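Local atomic coordinates of 2-ON-2 hemoglobin (Agrobacterium tumefaciens, PDB entry 2XYK), a protein that binds heme and probably oxygen as a group II truncated (2-on-2) hemoglobin, and may serve as an oxygen carrier. Residues Tyr54-Gly59 against Pro65-Lys70; Glu103-Glu106 against Leu110-Ile113. All coordinates share one frame; numbering follows the deposited sequence.

Interaction 1 (Tyr54-Gly59 against Pro65-Lys70). With HEM (protoporphyrin IX containing Fe), chain C.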
loop_
_atom_site.group_PDB
_atom_site.type_symbol
_atom_site.label_atom_id
_atom_site.label_comp_id
_atom_site.label_asym_id
_atom_site.label_seq_id
_atom_site.Cartn_x
_atom_site.Cartn_y
_atom_site.Cartn_z
ATOM N N TYR A 54 4.310 5.265 1.254
ATOM C CA TYR A 54 4.126 6.342 0.298
ATOM C C TYR A 54 5.268 6.340 -0.736
ATOM O O TYR A 54 5.000 6.421 -1.935
ATOM C CB TYR A 54 4.012 7.676 1.066
ATOM C CG TYR A 54 4.345 8.903 0.289
ATOM C CD1 TYR A 54 3.419 9.487 -0.606
ATOM C CD2 TYR A 54 5.585 9.516 0.458
ATOM C CE1 TYR A 54 3.764 10.638 -1.337
ATOM C CE2 TYR A 54 5.930 10.651 -0.245
ATOM C CZ TYR A 54 5.025 11.215 -1.137
ATOM O OH TYR A 54 5.414 12.345 -1.803
ATOM N N ASP A 55 6.526 6.225 -0.277
ATOM C CA ASP A 55 7.685 6.143 -1.185
ATOM C C ASP A 55 7.628 4.877 -2.041
ATOM O O ASP A 55 7.933 4.922 -3.232
ATOM C CB ASP A 55 9.021 6.114 -0.418
ATOM C CG ASP A 55 9.429 7.473 0.153
ATOM O OD1 ASP A 55 8.783 8.515 -0.171
ATOM O OD2 ASP A 55 10.382 7.476 0.974
ATOM N N TYR A 56 7.270 3.747 -1.413
ATOM C CA TYR A 56 7.144 2.485 -2.138
ATOM C C TYR A 56 6.081 2.618 -3.230
ATOM O O TYR A 56 6.300 2.203 -4.355
ATOM C CB TYR A 56 6.793 1.294 -1.232
ATOM C CG TYR A 56 6.591 0.016 -2.044
ATOM C CD1 TYR A 56 7.682 -0.754 -2.410
ATOM C CD2 TYR A 56 5.325 -0.359 -2.529
ATOM C CE1 TYR A 56 7.540 -1.900 -3.210
ATOM C CE2 TYR A 56 5.161 -1.526 -3.342
ATOM C CZ TYR A 56 6.290 -2.280 -3.649
ATOM O OH TYR A 56 6.218 -3.414 -4.417
ATOM N N LEU A 57 4.927 3.185 -2.897
ATOM C CA LEU A 57 3.838 3.271 -3.876
ATOM C C LEU A 57 4.131 4.281 -5.005
ATOM O O LEU A 57 3.766 4.063 -6.157
ATOM C CB LEU A 57 2.505 3.581 -3.185
ATOM C CG LEU A 57 1.799 2.407 -2.503
ATOM C CD1 LEU A 57 0.547 2.956 -1.804
ATOM C CD2 LEU A 57 1.414 1.289 -3.478
ATOM N N THR A 58 4.800 5.373 -4.654
ATOM C CA THR A 58 5.231 6.358 -5.607
ATOM C C THR A 58 6.032 5.676 -6.741
ATOM O O THR A 58 5.685 5.850 -7.907
ATOM C CB THR A 58 6.033 7.479 -4.870
ATOM O OG1 THR A 58 5.149 8.160 -3.961
ATOM C CG2 THR A 58 6.622 8.504 -5.825
ATOM N N GLY A 59 7.079 4.914 -6.398
ATOM C CA GLY A 59 7.893 4.174 -7.387
ATOM C C GLY A 59 7.111 3.053 -8.081
ATOM O O GLY A 59 7.090 2.980 -9.320
ATOM N N PRO A 65 11.431 6.623 -8.533
ATOM C CA PRO A 65 11.870 5.456 -7.744
ATOM C C PRO A 65 12.473 5.807 -6.362
ATOM O O PRO A 65 13.634 5.452 -6.073
ATOM C CB PRO A 65 12.934 4.822 -8.666
ATOM C CG PRO A 65 13.544 6.043 -9.348
ATOM C CD PRO A 65 12.297 6.817 -9.715
ATOM N N VAL A 66 11.678 6.503 -5.539
ATOM C CA VAL A 66 12.124 7.081 -4.263
ATOM C C VAL A 66 12.385 6.037 -3.164
ATOM O O VAL A 66 13.285 6.214 -2.322
ATOM C CB VAL A 66 11.102 8.159 -3.728
ATOM C CG1 VAL A 66 11.557 8.717 -2.376
ATOM C CG2 VAL A 66 10.980 9.280 -4.697
ATOM N N TYR A 67 11.606 4.950 -3.169
ATOM C CA TYR A 67 11.786 3.915 -2.163
ATOM C C TYR A 67 13.136 3.220 -2.414
ATOM O O TYR A 67 13.959 3.067 -1.513
ATOM C CB TYR A 67 10.634 2.896 -2.206
ATOM C CG TYR A 67 10.841 1.783 -1.225
ATOM C CD1 TYR A 67 11.635 0.687 -1.552
ATOM C CD2 TYR A 67 10.268 1.829 0.052
ATOM C CE1 TYR A 67 11.859 -0.322 -0.646
ATOM C CE2 TYR A 67 10.495 0.796 0.967
ATOM C CZ TYR A 67 11.295 -0.260 0.598
ATOM O OH TYR A 67 11.532 -1.284 1.482
ATOM N N VAL A 68 13.373 2.820 -3.653
ATOM C CA VAL A 68 14.626 2.146 -3.957
ATOM C C VAL A 68 15.856 3.044 -3.688
ATOM O O VAL A 68 16.816 2.611 -3.048
ATOM C CB VAL A 68 14.578 1.432 -5.312
ATOM C CG1 VAL A 68 15.976 0.881 -5.682
ATOM C CG2 VAL A 68 13.577 0.284 -5.218
ATOM N N GLU A 69 15.781 4.307 -4.107
ATOM C CA GLU A 69 16.820 5.305 -3.805
ATOM C C GLU A 69 17.239 5.307 -2.327
ATOM O O GLU A 69 18.426 5.395 -2.029
ATOM C CB GLU A 69 16.332 6.697 -4.181
ATOM C CG GLU A 69 17.413 7.600 -4.740
ATOM C CD GLU A 69 16.985 9.062 -4.821
ATOM O OE1 GLU A 69 15.785 9.327 -5.117
ATOM O OE2 GLU A 69 17.860 9.941 -4.581
ATOM N N LYS A 70 16.272 5.205 -1.414
ATOM C CA LYS A 70 16.550 5.258 0.032
ATOM C C LYS A 70 16.923 3.916 0.648
ATOM O O LYS A 70 17.868 3.826 1.417
ATOM C CB LYS A 70 15.361 5.841 0.818
ATOM C CG LYS A 70 14.906 7.210 0.357
ATOM C CD LYS A 70 13.674 7.670 1.137
ATOM C CE LYS A 70 13.300 9.110 0.751
ATOM N NZ LYS A 70 12.079 9.427 1.527
HETATM C CHA HEM C . 6.144 -2.673 5.976
HETATM C CHB HEM C . 2.277 -5.374 7.383
HETATM C CHC HEM C . 1.367 -6.282 2.670
HETATM C CHD HEM C . 4.403 -2.734 1.410
HETATM C C1A HEM C . 5.230 -3.377 6.752
HETATM C C2A HEM C . 5.291 -3.560 8.191
HETATM C C3A HEM C . 4.247 -4.302 8.580
HETATM C C4A HEM C . 3.454 -4.615 7.402
HETATM C CMA HEM C . 3.867 -4.783 10.018
HETATM C CAA HEM C . 6.420 -2.966 9.071
HETATM C CBA HEM C . 6.105 -1.463 9.271
HETATM C CGA HEM C . 7.321 -0.573 9.527
HETATM O O1A HEM C . 8.509 -0.977 9.362
HETATM O O2A HEM C . 7.102 0.605 9.901
HETATM C C1B HEM C . 1.695 -5.900 6.238
HETATM C C2B HEM C . 0.585 -6.842 6.136
HETATM C C3B HEM C . 0.356 -7.075 4.823
HETATM C C4B HEM C . 1.303 -6.291 4.057
HETATM C CMB HEM C . -0.207 -7.460 7.301
HETATM C CAB HEM C . -0.702 -7.999 4.162
HETATM C CBB HEM C . -0.547 -9.325 4.179
HETATM C C1C HEM C . 2.066 -5.383 1.913
HETATM C C2C HEM C . 1.954 -5.216 0.489
HETATM C C3C HEM C . 2.780 -4.225 0.120
HETATM C C4C HEM C . 3.451 -3.746 1.320
HETATM C CMC HEM C . 1.006 -6.085 -0.372
HETATM C CAC HEM C . 3.005 -3.694 -1.325
HETATM C CBC HEM C . 1.958 -3.273 -2.070
HETATM C C1D HEM C . 5.231 -2.430 2.475
HETATM C C2D HEM C . 6.420 -1.590 2.437
HETATM C C3D HEM C . 6.959 -1.578 3.857
HETATM C C4D HEM C . 6.057 -2.405 4.621
HETATM C CMD HEM C . 7.001 -0.856 1.204
HETATM C CAD HEM C . 8.218 -0.841 4.379
HETATM C CBD HEM C . 9.341 -1.868 4.196
HETATM C CGD HEM C . 10.632 -1.401 4.830
HETATM O O1D HEM C . 10.806 -1.542 6.071
HETATM O O2D HEM C . 11.472 -0.877 4.072
HETATM N NA HEM C . 4.098 -4.029 6.302
HETATM N NB HEM C . 2.087 -5.578 4.947
HETATM N NC HEM C . 2.988 -4.486 2.394
HETATM N ND HEM C . 5.057 -2.874 3.773
HETATM FE FE HEM C . 3.586 -4.251 4.329
HETATM O O HOH W 1 2.395 -2.731 4.443
#

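Interaction 2 (Glu103-Glu106 against Leu110-Ile113)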
loop_
_atom_site.group_PDB
_atom_site.type_symbol
_atom_site.label_atom_id
_atom_site.label_comp_id
_atom_site.label_asym_id
_atom_site.label_seq_id
_atom_site.Cartn_x
_atom_site.Cartn_y
_atom_site.Cartn_z
ATOM N N GLU A 103 -11.814 5.310 -1.888
ATOM C CA GLU A 103 -12.068 6.686 -1.472
ATOM C C GLU A 103 -11.174 7.745 -2.126
ATOM O O GLU A 103 -11.506 8.926 -2.086
ATOM C CB GLU A 103 -12.020 6.806 0.064
ATOM C CG GLU A 103 -13.306 6.351 0.763
ATOM C CD GLU A 103 -13.093 6.087 2.265
ATOM O OE1 GLU A 103 -12.165 6.703 2.858
ATOM O OE2 GLU A 103 -13.853 5.263 2.834
ATOM N N THR A 104 -10.043 7.343 -2.716
ATOM C CA THR A 104 -9.033 8.331 -3.175
ATOM C C THR A 104 -8.730 8.228 -4.679
ATOM O O THR A 104 -8.081 9.116 -5.239
ATOM C CB THR A 104 -7.674 8.250 -2.374
ATOM O OG1 THR A 104 -7.076 6.959 -2.551
ATOM C CG2 THR A 104 -7.870 8.522 -0.891
ATOM N N ILE A 105 -9.163 7.135 -5.313
ATOM C CA ILE A 105 -8.974 6.962 -6.753
ATOM C C ILE A 105 -10.322 6.828 -7.466
ATOM O O ILE A 105 -11.009 5.809 -7.351
ATOM C CB ILE A 105 -8.023 5.789 -7.109
ATOM C CG1 ILE A 105 -6.630 6.019 -6.512
ATOM C CG2 ILE A 105 -7.964 5.585 -8.656
ATOM C CD1 ILE A 105 -5.760 4.758 -6.476
ATOM N N GLU A 106 -10.691 7.878 -8.187
ATOM C CA GLU A 106 -12.015 7.980 -8.798
ATOM C C GLU A 106 -12.244 6.937 -9.910
ATOM O O GLU A 106 -13.316 6.333 -9.994
ATOM C CB GLU A 106 -12.218 9.417 -9.306
ATOM C CG GLU A 106 -13.596 9.733 -9.854
ATOM C CD GLU A 106 -13.532 10.524 -11.155
ATOM O OE1 GLU A 106 -12.996 9.978 -12.151
ATOM O OE2 GLU A 106 -14.006 11.687 -11.175
ATOM N N LEU A 110 -8.659 2.015 -13.250
ATOM C CA LEU A 110 -7.359 2.175 -12.601
ATOM C C LEU A 110 -7.320 1.448 -11.254
ATOM O O LEU A 110 -6.314 0.842 -10.925
ATOM C CB LEU A 110 -7.018 3.661 -12.460
ATOM C CG LEU A 110 -6.950 4.453 -13.790
ATOM C CD1 LEU A 110 -6.532 5.910 -13.517
ATOM C CD2 LEU A 110 -6.002 3.807 -14.834
ATOM N N ARG A 111 -8.417 1.472 -10.493
ATOM C CA ARG A 111 -8.480 0.688 -9.245
ATOM C C ARG A 111 -8.361 -0.819 -9.494
ATOM O O ARG A 111 -7.664 -1.511 -8.759
ATOM C CB ARG A 111 -9.746 0.987 -8.442
ATOM C CG ARG A 111 -9.778 2.404 -7.826
ATOM C CD ARG A 111 -10.876 2.532 -6.795
ATOM N NE ARG A 111 -12.181 2.007 -7.254
ATOM C CZ ARG A 111 -13.102 2.741 -7.887
ATOM N NH1 ARG A 111 -12.852 4.011 -8.179
ATOM N NH2 ARG A 111 -14.257 2.208 -8.261
ATOM N N GLU A 112 -9.039 -1.321 -10.526
ATOM C CA GLU A 112 -8.930 -2.733 -10.902
ATOM C C GLU A 112 -7.524 -3.128 -11.365
ATOM O O GLU A 112 -7.000 -4.198 -10.973
ATOM C CB GLU A 112 -9.965 -3.108 -11.977
ATOM C CG GLU A 112 -9.746 -4.508 -12.550
ATOM O OE1 GLU A 112 -10.797 -3.915 -14.677
ATOM O OE2 GLU A 112 -10.215 -5.857 -14.907
ATOM N N ILE A 113 -6.902 -2.270 -12.185
ATOM C CA ILE A 113 -5.507 -2.498 -12.573
ATOM C C ILE A 113 -4.555 -2.589 -11.348
ATOM O O ILE A 113 -3.693 -3.441 -11.303
ATOM C CB ILE A 113 -5.004 -1.455 -13.603
ATOM C CG1 ILE A 113 -5.579 -1.774 -14.998
ATOM C CG2 ILE A 113 -3.476 -1.474 -13.679
ATOM C CD1 ILE A 113 -5.824 -0.540 -15.889
#

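Interaction 1 (Tyr54-Gly59 against Pro65-Lys70)
Tyr56 turns the edge of its ring, CD1 foremost, onto the face of Tyr67: an edge-to-face pair with centroids 5.6 Å apart and planes at 85°. With chi1 of Tyr67 at 177° its ring swings away from the backbone N and reaches past Tyr56, whose CB lies 3.7 Å from Tyr67 CD2, toward the heme. There Tyr67 OH donates to propionate oxygen O2D of the heme at 2.6 Å, although the position of that hydroxyl is less certain. The heme methyl CMD sits 3.3 Å from Tyr56 CB. Tyr56 thus packs on a methyl at the porphyrin rim, while Tyr67 probably holds a propionate. At the far side of the contact, Asp55 and Lys70 form a salt bridge. The extended Lys70 side chain crosses that of Asp55 at about a right angle, and Lys70 NZ meets Asp55 OD2 on its syn side at 2.6 Å, somewhat out of the carboxylate plane. Val66 CG1 packs 3.5 Å from Asp55 CG, laying a methyl against the carboxylate. Around the pair, Pro74 packs on both tyrosines, and Ser49 and Lys52 also hydrogen-bond the heme. Aromatic packing and an ion pair join the helices, and the paired charges would probably favour an ionised Asp55 despite its burial.

Interaction 2 (Glu103-Glu106 against Leu110-Ile113)
Arg111 reaches back from the start of helix 108-125 to the carbonyls of Ile105 and Glu106 with a single nitrogen, NH1. The stronger bond runs from Arg111 NH1 to Ile105 O, at 2.7 Å with an N-H...O angle of 151°; the acceptor lies close to the guanidinium plane, and the donor lies in the carbonyl plane. Glu106 O receives a second bond from the same Arg111 NH1, weak at 3.0 Å and bent to 130°. Both oxygens meet the guanidinium at its edge.

The shape of the arginine explains this reach. CG stands beside the backbone N, and the chain runs on extended through chi2, which carries Arg111 CD to 3.3 Å from Ile105 O. The bend at chi3 (-48°) then turns NE and the guanidinium so that NH1 arrives at the same oxygen. The aliphatic part of the arginine is therefore part of the contact: Arg111 CG lies 3.8 Å from Ile105 CG2, and the two side chains run alongside each other in opposite senses. In Ile105, CG2 stands anti to the backbone N, on the side where it meets Arg111 CG and, more loosely, Leu110 CB at 4.4 Å.

Outside the pair, Ile12 touches both Ile105 and Leu110, while Asp102 offers Arg111 NE a long, weak ion pair. Asn107 OD1 accepts from Leu110 N in the turn between the segments. Away from the heme site, this is the G-H corner of the globin fold, between helices 87-104 and 108-125, where an arginine from the second helix bonds backbone carbonyls of the segment that links the two.

In the fold
From the N terminus, the chain passes through helices 8-12 and 14-31 before reaching interaction 1, which closes the short loop between helix 47-60 and helix 66-71 beside the heme. It then continues through helix 76-80, which carries the axial ligand His80, and along helix 87-104 to interaction 2, which closes the turn into helix 108-125. The two loops lie in series, neither nested nor crossed. The centres of interactions 1 and 2 are about 20 Å apart, and the nearest atoms of interactions 1 and 2 about 8 Å apart, without touching. Helix 14-31 bridges them: Val18 and Leu21 meet Leu57 of segment 54-59, while Thr17 meets Ile105 of the second contact.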